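PDB 1DBW: transcriptional regulatory protein FixJ from Sinorhizobium meliloti, which induces nifA and fixK expression in nitrogen fixation when activated by FixL, this chain being its receiver domain. Local coordinates for residues L51-R56 against S78-G83; T5-D10 against P44-G49. The protein carries 2 engineered substitutions. All coordinates share one frame; numbering follows the deposited sequence.

Overall arrangement
Both contacts belong to one doubly wound sheet of five parallel strands, in which strand 49-54 lies between 5-10 and 78-82. Contact 2 (5-10 with 44-49) is at the end of the sheet where strand 49-54 begins, and contact 1 (51-56 with 78-83) lies farther on, toward the magnesium site; their centres are about 13 Å apart. V52 N lies 2.8 Å from H7 O and D54 N 2.9 Å from V9 O, both probable hydrogen bonds. D10, D54 and R56 belong to the magnesium site together with D11, and the D10 and D54 side chains come within about 3 Å. The H7 side chain is about 12 Å from that of D54.

Contact 1: L51-R56 against S78-G83; sequences LVTDLR and SIVITG
L51-D54 and S78-T82 run as parallel neighbouring strands, 14° apart in direction, joined by a ladder in which I79 N donates to L51 O (2.9 Å), T53 N to I79 O (2.9 Å) and I81 N to T53 O (2.8 Å). The side chains alternate between the two faces of the sheet. On the face of V52 and I79, V52 CG1 meets I81 CD1 at 3.7 Å, the two side chains crossing obliquely; valine and isoleucine, branched at CB, suit an extended strand. On the other face L51, T53, S78 and V80 lie under helix 62-71. There L51 CD2 rests against S78 CB at 3.9 Å, and S78 OG, in the conformer given, bonds to the carbonyl of I76. T53 holds OG1 between its own N and carbonyl carbon (chi1 69°), which sets the hydroxyl over V80, 3.4 Å from V80 CA. The same oxygen bonds to a water that accepts from L55 N and donates to I81 O, so a buried hydroxyl and two backbone groups share one solvent molecule where the strands begin to part. D54 CG is anti to the backbone N (chi1 -175°), which brings it 4.0 Å from I81 CG2, an apolar wall beside a charged group. K104 and R56 grip different oxygens of this carboxylate: K104 bridges to OD2, and R56 NH2 forms a salt bridge with D54 OD1 at 3.2 Å, the hydrogen bond within it weak and bent. A second water can donate to D54 OD2 and I81 O, though it has more acceptors in reach than protons. The strands are the two arms of a right-handed beta-alpha-beta crossover through helix 62-71, and strand 49-54 ends, as in CheY-like receivers, at the predicted phosphorylation site D54, also a magnesium ligand.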
ATOM      1  N   LEU A  51       1.057   2.363   3.896  1.00 10.30           N
ATOM      2  CA  LEU A  51       1.378   1.228   3.032  1.00  9.53           C
ATOM      3  C   LEU A  51       0.536   1.262   1.774  1.00  9.43           C
ATOM      4  O   LEU A  51      -0.656   1.591   1.838  1.00 10.30           O
ATOM      5  CB  LEU A  51       1.056  -0.072   3.769  1.00 10.19           C
ATOM      6  CG  LEU A  51       1.073  -1.366   2.926  1.00 12.54           C
ATOM      7  CD1 LEU A  51       2.510  -1.702   2.384  1.00 13.15           C
ATOM      8  CD2 LEU A  51       0.576  -2.497   3.860  1.00 14.60           C
ATOM      9  N   VAL A  52       1.187   1.012   0.641  1.00  7.73           N
ATOM     10  CA  VAL A  52       0.459   0.940  -0.638  1.00  8.15           C
ATOM     11  C   VAL A  52       0.841  -0.404  -1.226  1.00 14.33           C
ATOM     12  O   VAL A  52       2.018  -0.662  -1.491  1.00 14.83           O
ATOM     13  CB  VAL A  52       0.829   2.042  -1.592  1.00 10.95           C
ATOM     14  CG1 VAL A  52       0.073   1.851  -2.918  1.00 10.86           C
ATOM     15  CG2 VAL A  52       0.423   3.420  -1.008  1.00 11.79           C
ATOM     16  N   THR A  53      -0.160  -1.272  -1.444  1.00 13.44           N
ATOM     17  CA  THR A  53       0.142  -2.567  -2.023  1.00 17.04           C
ATOM     18  C   THR A  53      -0.366  -2.694  -3.456  1.00 17.61           C
ATOM     19  O   THR A  53      -1.337  -2.040  -3.828  1.00 16.07           O
ATOM     20  CB  THR A  53      -0.530  -3.713  -1.219  1.00 18.93           C
ATOM     21  OG1 THR A  53      -1.946  -3.657  -1.406  1.00 20.99           O
ATOM     22  CG2 THR A  53      -0.235  -3.586   0.283  1.00 17.70           C
ATOM     23  N   ASP A  54       0.393  -3.418  -4.268  1.00 15.91           N
ATOM     24  CA  ASP A  54      -0.026  -3.753  -5.635  1.00 23.15           C
ATOM     25  C   ASP A  54       0.533  -5.163  -5.812  1.00 23.48           C
ATOM     26  O   ASP A  54       1.620  -5.365  -6.389  1.00 23.67           O
ATOM     27  CB  ASP A  54       0.525  -2.803  -6.707  1.00 23.42           C
ATOM     28  CG  ASP A  54      -0.044  -3.106  -8.109  1.00 30.71           C
ATOM     29  OD1 ASP A  54       0.281  -2.357  -9.052  1.00 31.46           O
ATOM     30  OD2 ASP A  54      -0.828  -4.079  -8.264  1.00 30.54           O
ATOM     31  N   LEU A  55      -0.158  -6.106  -5.170  1.00 25.49           N
ATOM     32  CA  LEU A  55       0.199  -7.528  -5.153  1.00 24.63           C
ATOM     33  C   LEU A  55      -0.800  -8.297  -6.015  1.00 31.68           C
ATOM     34  O   LEU A  55      -2.003  -8.301  -5.738  1.00 30.17           O
ATOM     35  CB  LEU A  55       0.167  -8.045  -3.724  1.00 24.35           C
ATOM     36  CG  LEU A  55       1.181  -7.333  -2.832  1.00 29.57           C
ATOM     37  CD1 LEU A  55       0.892  -7.591  -1.359  1.00 30.10           C
ATOM     38  CD2 LEU A  55       2.581  -7.780  -3.221  1.00 32.41           C
ATOM     39  N   ARG A  56      -0.287  -8.929  -7.063  1.00 37.70           N
ATOM     40  CA  ARG A  56      -1.126  -9.666  -8.003  1.00 44.21           C
ATOM     41  C   ARG A  56      -1.088 -11.163  -7.812  1.00 49.42           C
ATOM     42  O   ARG A  56      -2.088 -11.834  -8.071  1.00 50.58           O
ATOM     43  CB  ARG A  56      -0.729  -9.328  -9.436  1.00 44.40           C
ATOM     44  CG  ARG A  56      -0.642  -7.838  -9.697  1.00 45.25           C
ATOM     45  CD  ARG A  56       0.349  -7.551 -10.800  1.00 50.58           C
ATOM     46  NE  ARG A  56       0.815  -6.171 -10.754  1.00 54.02           N
ATOM     47  CZ  ARG A  56       0.744  -5.323 -11.775  1.00 57.82           C
ATOM     48  NH1 ARG A  56       0.222  -5.710 -12.934  1.00 58.72           N
ATOM     49  NH2 ARG A  56       1.202  -4.084 -11.640  1.00 60.58           N
ATOM     50  N   SER A  78      -3.377   1.483   5.241  0.50 15.85           N
ATOM     51  CA  SER A  78      -3.051   0.879   3.940  0.50 16.57           C
ATOM     52  C   SER A  78      -4.054   1.093   2.799  0.50 14.07           C
ATOM     53  O   SER A  78      -5.268   0.982   3.018  0.50 14.78           O
ATOM     54  CB  SER A  78      -2.882  -0.645   4.095  0.50 15.74           C
ATOM     55  OG  SER A  78      -2.308  -1.028   5.338  0.50 16.76           O
ATOM     56  N   ILE A  79      -3.514   1.313   1.588  1.00 11.53           N
ATOM     57  CA  ILE A  79      -4.249   1.494   0.349  1.00  8.69           C
ATOM     58  C   ILE A  79      -3.908   0.235  -0.429  1.00 13.95           C
ATOM     59  O   ILE A  79      -2.736  -0.096  -0.640  1.00 14.14           O
ATOM     60  CB  ILE A  79      -3.714   2.699  -0.423  1.00 11.84           C
ATOM     61  CG1 ILE A  79      -3.911   3.975   0.404  1.00 14.61           C
ATOM     62  CG2 ILE A  79      -4.433   2.818  -1.773  1.00 14.77           C
ATOM     63  CD1 ILE A  79      -5.329   4.083   0.980  1.00 21.41           C
ATOM     64  N   VAL A  80      -4.929  -0.478  -0.886  1.00 10.87           N
ATOM     65  CA  VAL A  80      -4.683  -1.726  -1.620  1.00 13.78           C
ATOM     66  C   VAL A  80      -5.046  -1.466  -3.072  1.00 12.53           C
ATOM     67  O   VAL A  80      -6.132  -1.057  -3.345  1.00 12.08           O
ATOM     68  CB  VAL A  80      -5.565  -2.885  -1.050  1.00 12.56           C
ATOM     69  CG1 VAL A  80      -5.427  -4.132  -1.920  1.00 16.40           C
ATOM     70  CG2 VAL A  80      -5.125  -3.218   0.423  1.00 15.70           C
ATOM     71  N   ILE A  81      -4.077  -1.579  -3.972  1.00 11.87           N
ATOM     72  CA  ILE A  81      -4.352  -1.362  -5.386  1.00 13.50           C
ATOM     73  C   ILE A  81      -4.900  -2.701  -5.857  1.00 12.94           C
ATOM     74  O   ILE A  81      -4.252  -3.752  -5.674  1.00 16.54           O
ATOM     75  CB  ILE A  81      -3.084  -0.992  -6.145  1.00 12.88           C
ATOM     76  CG1 ILE A  81      -2.636   0.394  -5.691  1.00  9.94           C
ATOM     77  CG2 ILE A  81      -3.373  -0.983  -7.632  1.00 12.40           C
ATOM     78  CD1 ILE A  81      -1.248   0.786  -6.224  1.00 13.93           C
ATOM     79  N   THR A  82      -6.033  -2.630  -6.538  1.00 14.88           N
ATOM     80  CA  THR A  82      -6.715  -3.840  -6.975  1.00 17.44           C
ATOM     81  C   THR A  82      -6.814  -3.979  -8.498  1.00 18.36           C
ATOM     82  O   THR A  82      -6.749  -2.993  -9.241  1.00 16.10           O
ATOM     83  CB  THR A  82      -8.131  -3.913  -6.313  1.00 14.98           C
ATOM     84  OG1 THR A  82      -8.890  -2.760  -6.689  1.00 18.08           O
ATOM     85  CG2 THR A  82      -8.014  -3.903  -4.761  1.00 16.82           C
ATOM     86  N   GLY A  83      -6.997  -5.222  -8.945  1.00 17.67           N
ATOM     87  CA  GLY A  83      -7.088  -5.492 -10.364  1.00 19.15           C
ATOM     88  C   GLY A  83      -8.258  -4.839 -11.064  1.00 18.08           C
ATOM     89  O   GLY A  83      -9.323  -4.610 -10.462  1.00 17.39           O
TER
HETATM   90  O   HOH W   1      -2.599  -5.153  -3.814  1.00 20.79           O
HETATM   91  O   HOH W   2      -3.176  -5.559  -7.557  1.00 34.83           O

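Contact 2: T5-D10 against P44-G49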
ATOM      1  N   THR A   5       6.273   8.319   5.498  1.00  9.42           N
ATOM      2  CA  THR A   5       6.840   7.598   4.380  1.00  9.89           C
ATOM      3  C   THR A   5       5.815   6.680   3.755  1.00 11.04           C
ATOM      4  O   THR A   5       5.000   6.106   4.480  1.00 11.41           O
ATOM      5  CB  THR A   5       8.028   6.726   4.877  1.00 11.65           C
ATOM      6  OG1 THR A   5       9.031   7.606   5.423  1.00 14.76           O
ATOM      7  CG2 THR A   5       8.664   5.929   3.719  1.00 15.38           C
ATOM      8  N   VAL A   6       5.799   6.651   2.421  1.00  9.61           N
ATOM      9  CA  VAL A   6       4.892   5.755   1.699  1.00 10.39           C
ATOM     10  C   VAL A   6       5.712   4.486   1.400  1.00  9.80           C
ATOM     11  O   VAL A   6       6.697   4.548   0.680  1.00 13.08           O
ATOM     12  CB  VAL A   6       4.421   6.348   0.345  1.00 10.50           C
ATOM     13  CG1 VAL A   6       3.392   5.371  -0.304  1.00 11.81           C
ATOM     14  CG2 VAL A   6       3.781   7.707   0.545  1.00 11.45           C
ATOM     15  N   HIS A   7       5.210   3.333   1.863  1.00  9.61           N
ATOM     16  CA  HIS A   7       5.901   2.053   1.679  1.00 11.08           C
ATOM     17  C   HIS A   7       5.192   1.319   0.587  1.00 14.73           C
ATOM     18  O   HIS A   7       4.015   1.032   0.765  1.00 14.00           O
ATOM     19  CB  HIS A   7       5.835   1.263   2.996  1.00  9.04           C
ATOM     20  CG  HIS A   7       6.691   1.873   4.063  1.00 11.08           C
ATOM     21  ND1 HIS A   7       8.041   1.598   4.161  1.00 13.41           N
ATOM     22  CD2 HIS A   7       6.424   2.813   5.004  1.00 14.50           C
ATOM     23  CE1 HIS A   7       8.574   2.353   5.102  1.00 10.71           C
ATOM     24  NE2 HIS A   7       7.617   3.104   5.630  1.00 11.95           N
ATOM     25  N   ILE A   8       5.881   1.111  -0.551  1.00 11.57           N
ATOM     26  CA  ILE A   8       5.253   0.466  -1.697  1.00 12.36           C
ATOM     27  C   ILE A   8       5.687  -0.978  -1.795  1.00 15.80           C
ATOM     28  O   ILE A   8       6.873  -1.292  -1.861  1.00 15.25           O
ATOM     29  CB  ILE A   8       5.607   1.145  -3.001  1.00 14.54           C
ATOM     30  CG1 ILE A   8       5.360   2.671  -2.925  1.00 19.43           C
ATOM     31  CG2 ILE A   8       4.795   0.521  -4.124  1.00 16.36           C
ATOM     32  CD1 ILE A   8       3.929   3.036  -2.925  1.00 26.66           C
ATOM     33  N   VAL A   9       4.708  -1.867  -1.833  1.00 15.64           N
ATOM     34  CA  VAL A   9       5.012  -3.283  -1.905  1.00 18.94           C
ATOM     35  C   VAL A   9       4.387  -3.702  -3.226  1.00 23.31           C
ATOM     36  O   VAL A   9       3.187  -3.648  -3.383  1.00 18.48           O
ATOM     37  CB  VAL A   9       4.395  -4.043  -0.679  1.00 19.19           C
ATOM     38  CG1 VAL A   9       4.789  -5.496  -0.691  1.00 25.41           C
ATOM     39  CG2 VAL A   9       4.912  -3.449   0.595  1.00 18.69           C
ATOM     40  N   ASP A  10       5.220  -3.926  -4.234  1.00 26.35           N
ATOM     41  CA  ASP A  10       4.687  -4.313  -5.550  1.00 37.93           C
ATOM     42  C   ASP A  10       5.463  -5.502  -6.101  1.00 41.53           C
ATOM     43  O   ASP A  10       6.698  -5.491  -6.140  1.00 39.45           O
ATOM     44  CB  ASP A  10       4.731  -3.118  -6.513  1.00 38.79           C
ATOM     45  CG  ASP A  10       3.865  -3.309  -7.772  1.00 44.83           C
ATOM     46  OD1 ASP A  10       3.583  -4.458  -8.195  1.00 47.77           O
ATOM     47  OD2 ASP A  10       3.467  -2.278  -8.351  1.00 45.02           O
ATOM     48  N   PRO A  44       7.587  -3.859  11.877  1.00 14.88           N
ATOM     49  CA  PRO A  44       7.680  -3.412  13.271  1.00 15.36           C
ATOM     50  C   PRO A  44       8.547  -2.181  13.446  1.00 15.72           C
ATOM     51  O   PRO A  44       8.373  -1.489  14.430  1.00 16.39           O
ATOM     52  CB  PRO A  44       8.276  -4.618  13.987  1.00 16.16           C
ATOM     53  CG  PRO A  44       7.772  -5.784  13.172  1.00 16.02           C
ATOM     54  CD  PRO A  44       8.012  -5.266  11.759  1.00 14.91           C
ATOM     55  N   ASP A  45       9.423  -1.909  12.477  1.00 13.24           N
ATOM     56  CA  ASP A  45      10.314  -0.743  12.539  1.00 14.50           C
ATOM     57  C   ASP A  45       9.701   0.506  11.929  1.00 17.87           C
ATOM     58  O   ASP A  45      10.250   1.600  12.092  1.00 16.36           O
ATOM     59  CB  ASP A  45      11.644  -1.051  11.870  1.00 18.60           C
ATOM     60  CG  ASP A  45      12.505  -1.961  12.717  1.00 26.51           C
ATOM     61  OD1 ASP A  45      12.715  -1.627  13.905  1.00 30.29           O
ATOM     62  OD2 ASP A  45      12.933  -3.014  12.212  1.00 24.41           O
ATOM     63  N   VAL A  46       8.594   0.331  11.210  1.00 13.19           N
ATOM     64  CA  VAL A  46       7.909   1.474  10.595  1.00 12.92           C
ATOM     65  C   VAL A  46       7.303   2.452  11.590  1.00 16.10           C
ATOM     66  O   VAL A  46       6.524   2.095  12.488  1.00 15.80           O
ATOM     67  CB  VAL A  46       6.787   1.029   9.617  1.00 14.66           C
ATOM     68  CG1 VAL A  46       5.927   2.241   9.178  1.00 16.60           C
ATOM     69  CG2 VAL A  46       7.367   0.425   8.376  1.00 13.22           C
ATOM     70  N   ARG A  47       7.665   3.712  11.407  1.00 18.61           N
ATOM     71  CA  ARG A  47       7.102   4.789  12.190  1.00 15.92           C
ATOM     72  C   ARG A  47       6.582   5.754  11.131  1.00 15.81           C
ATOM     73  O   ARG A  47       7.248   5.959  10.095  1.00 15.92           O
ATOM     74  CB  ARG A  47       8.185   5.462  13.055  1.00 18.74           C
ATOM     75  CG  ARG A  47       8.745   4.531  14.148  1.00 21.95           C
ATOM     76  CD  ARG A  47       7.629   4.073  15.091  1.00 27.89           C
ATOM     77  NE  ARG A  47       8.138   3.206  16.155  1.00 35.63           N
ATOM     78  CZ  ARG A  47       8.398   1.904  16.011  1.00 38.73           C
ATOM     79  NH1 ARG A  47       8.197   1.291  14.850  1.00 30.12           N
ATOM     80  NH2 ARG A  47       8.872   1.210  17.035  1.00 37.37           N
ATOM     81  N   ASN A  48       5.399   6.308  11.374  1.00 17.90           N
ATOM     82  CA  ASN A  48       4.761   7.272  10.477  1.00 18.91           C
ATOM     83  C   ASN A  48       4.863   6.800   9.035  1.00 16.31           C
ATOM     84  O   ASN A  48       5.454   7.453   8.173  1.00 16.71           O
ATOM     85  CB  ASN A  48       5.384   8.667  10.630  1.00 24.84           C
ATOM     86  CG  ASN A  48       5.690   9.003  12.063  1.00 31.19           C
ATOM     87  OD1 ASN A  48       4.790   9.090  12.893  1.00 38.15           O
ATOM     88  ND2 ASN A  48       6.978   9.178  12.370  1.00 39.29           N
ATOM     89  N   GLY A  49       4.248   5.666   8.776  1.00 13.03           N
ATOM     90  CA  GLY A  49       4.274   5.158   7.425  1.00 12.07           C
ATOM     91  C   GLY A  49       2.906   4.757   6.922  1.00 15.00           C
ATOM     92  O   GLY A  49       2.014   4.412   7.711  1.00 15.24           O
TER
HETATM   93  O   HOH W   3       8.360   8.323   8.150  1.00 27.79           O
HETATM   94  O   HOH W   4       8.231   4.731   7.801  1.00 19.01           O
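T5 and G49 start a parallel pairing of strands, and the backbone hydrogen bond from T5 N to N48 O (2.9 Å) lies in the plane of that carbonyl. Next to it G49 CA makes a CA-H...O contact with T5 O at 3.2 Å. Glycine suits this position: a beta carbon here would run into H7 CD2 and V46 CG1.

Apolar contact centres on the imidazole of H7. V46 meets it tip to tip, and a CH-pi contact places V46 CG2 4.1 Å from the ring centroid over one face, toward the rim. The opposite face carries T5 CG2, so the ring is held between two methyls, while G49 CA sits at its edge. The ring's ND1 reaches H33 of strand 29-33 through a hydrogen bond. The segments belong to the opening of the doubly wound receiver fold, in which the chain returns from helix 36-42 through 44-49 to lay strand 49-54 beside strand 5-10.

Solvent completes the polar pairing. One water, in the plane of the ring, bonds to H7 NE2 at 2.8 Å and donates to R47 O; another joins T5 OG1 to N48 O.

Within the turn, R47 turns its guanidinium edge-on to its own loop. The side chain is long enough for NH1 to reach two carbonyls earlier in the chain: it donates to P44 O at 2.8 Å, nearly straight (167°), and to V46 O at 3.0 Å from above that carbonyl's plane.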